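Local coordinates for uncharacterized protein, DUF633, LMOf2365_1472 (Listeria monocytogenes str. 4b F2365, PDB 3GNL) that probably methylates N1 of adenine 22 in tRNA, although its function has not been established, at residues 12-17 against 145-150. Residues are numbered along the deposited sequence; the frame is centred on the assembly and turned at random.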
# COMPACT_ATOMS: atom_id res chain seq x y z
N LEU A 12 -5.41 6.38 -7.52
CA LEU A 12 -4.52 5.80 -8.52
C LEU A 12 -3.60 6.81 -9.15
O LEU A 12 -2.49 6.45 -9.51
CB LEU A 12 -5.29 4.99 -9.58
CG LEU A 12 -5.89 3.69 -9.04
CD1 LEU A 12 -6.79 3.12 -10.16
CD2 LEU A 12 -4.85 2.68 -8.56
N GLU A 13 -4.03 8.07 -9.22
CA GLU A 13 -3.19 9.14 -9.73
C GLU A 13 -2.00 9.32 -8.77
O GLU A 13 -0.84 9.46 -9.21
CB GLU A 13 -3.99 10.43 -9.82
CG GLU A 13 -3.17 11.63 -10.34
CD GLU A 13 -4.02 12.85 -10.57
OE1 GLU A 13 -4.62 13.37 -9.60
OE2 GLU A 13 -4.14 13.29 -11.73
N LYS A 14 -2.27 9.24 -7.47
CA LYS A 14 -1.18 9.39 -6.51
C LYS A 14 -0.21 8.25 -6.62
O LYS A 14 0.99 8.45 -6.59
CB LYS A 14 -1.71 9.63 -5.06
CG LYS A 14 -0.59 10.02 -4.07
CD LYS A 14 0.06 11.35 -4.51
CE LYS A 14 0.86 11.98 -3.42
NZ LYS A 14 1.49 13.24 -3.95
N VAL A 15 -0.73 7.02 -6.75
CA VAL A 15 0.11 5.86 -6.91
C VAL A 15 1.02 6.03 -8.16
O VAL A 15 2.24 5.80 -8.08
CB VAL A 15 -0.76 4.57 -6.99
CG1 VAL A 15 0.06 3.41 -7.44
CG2 VAL A 15 -1.43 4.26 -5.64
N ALA A 16 0.40 6.40 -9.29
CA ALA A 16 1.09 6.61 -10.58
C ALA A 16 2.14 7.71 -10.49
O ALA A 16 3.13 7.65 -11.22
CB ALA A 16 0.08 6.93 -11.65
N SER A 17 1.93 8.66 -9.57
CA SER A 17 2.84 9.82 -9.50
C SER A 17 4.24 9.40 -9.06
O SER A 17 5.19 10.19 -9.20
CB SER A 17 2.30 10.90 -8.55
OG SER A 17 2.53 10.54 -7.21
N SER A 145 9.11 7.38 0.33
CA SER A 145 8.05 8.36 0.20
C SER A 145 6.79 7.70 0.76
O SER A 145 6.68 6.49 0.73
CB SER A 145 7.75 8.71 -1.26
OG SER A 145 8.78 9.50 -1.87
N GLU A 146 5.90 8.57 1.27
CA GLU A 146 4.52 8.14 1.60
C GLU A 146 3.57 9.27 1.36
O GLU A 146 3.93 10.46 1.36
CB GLU A 146 4.41 7.73 3.09
CG GLU A 146 5.37 6.62 3.52
CD GLU A 146 5.23 6.24 5.02
OE1 GLU A 146 5.54 7.14 5.86
OE2 GLU A 146 4.80 5.11 5.27
N ALA A 147 2.32 8.87 1.18
CA ALA A 147 1.24 9.82 1.03
C ALA A 147 0.02 9.31 1.77
O ALA A 147 -0.16 8.10 1.92
CB ALA A 147 0.90 10.09 -0.43
N ILE A 148 -0.82 10.24 2.17
CA ILE A 148 -2.12 9.92 2.77
C ILE A 148 -3.12 10.83 2.11
O ILE A 148 -2.86 12.03 1.95
CB ILE A 148 -2.11 9.97 4.36
CG1 ILE A 148 -3.35 9.31 4.94
CG2 ILE A 148 -1.79 11.34 4.91
CD1 ILE A 148 -3.28 9.03 6.44
N LEU A 149 -4.25 10.26 1.69
CA LEU A 149 -5.24 11.08 1.02
C LEU A 149 -6.63 10.59 1.39
O LEU A 149 -6.79 9.48 1.94
CB LEU A 149 -5.02 11.07 -0.50
CG LEU A 149 -5.08 9.74 -1.25
CD1 LEU A 149 -6.45 9.39 -1.86
CD2 LEU A 149 -4.03 9.75 -2.35
N ARG A 150 -7.62 11.43 1.13
CA ARG A 150 -9.01 11.03 1.36
C ARG A 150 -9.74 11.11 0.02
O ARG A 150 -9.64 12.10 -0.69
CB ARG A 150 -9.64 11.92 2.45
CG ARG A 150 -11.08 11.51 2.85
CD ARG A 150 -11.63 12.11 4.15
NE ARG A 150 -10.93 13.30 4.64
CZ ARG A 150 -10.28 13.35 5.80
NH1 ARG A 150 -9.67 14.46 6.17
NH2 ARG A 150 -10.25 12.30 6.60
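K14 of the short helix 10-16 lies with its aliphatic chain against A147 and L149 of strand 141-151, the edge strand of a seven-stranded Rossmann-like methyltransferase sheet. The strand order 3-2-1-4-5-7-6, with 154-163 running antiparallel to its neighbour 120-125, is the signature of this fold, and the helix packs on one face of the sheet at this edge, K14 and V15 also touching I158 of the neighbouring strand 154-163. Along 145-150, S145 keeps its backbone in the sheet by pairing with V160 and rests its side chain on Y18. E146 points away from the helix; buried on the other face, its carboxylate is satisfied by a salt bridge to R133 and by the backbone N-H groups of C180 and L181. A147 turns back toward the helix, and its small methyl group suits the place because the lysine chain passes directly over it, CE of K14 standing 3.5 Å from CB of A147. I148 again faces away, a branched aliphatic residue packed on I188 of helix 187-208. L149 returns to the K14 side, where its branched end offers a methyl, CD2, that meets both CB (3.6 Å) and CG of K14 as the two chains pass with roughly opposed headings. Lysine suits this partly exposed border: CB, CG and CE do the touching, while NZ extends beyond A147. The chain is bent at chi2 (62°), which carries it along the strand from L149 to A147, so that CG of K14 lies 3.9 Å from both CD2 of L149 and CB of A147.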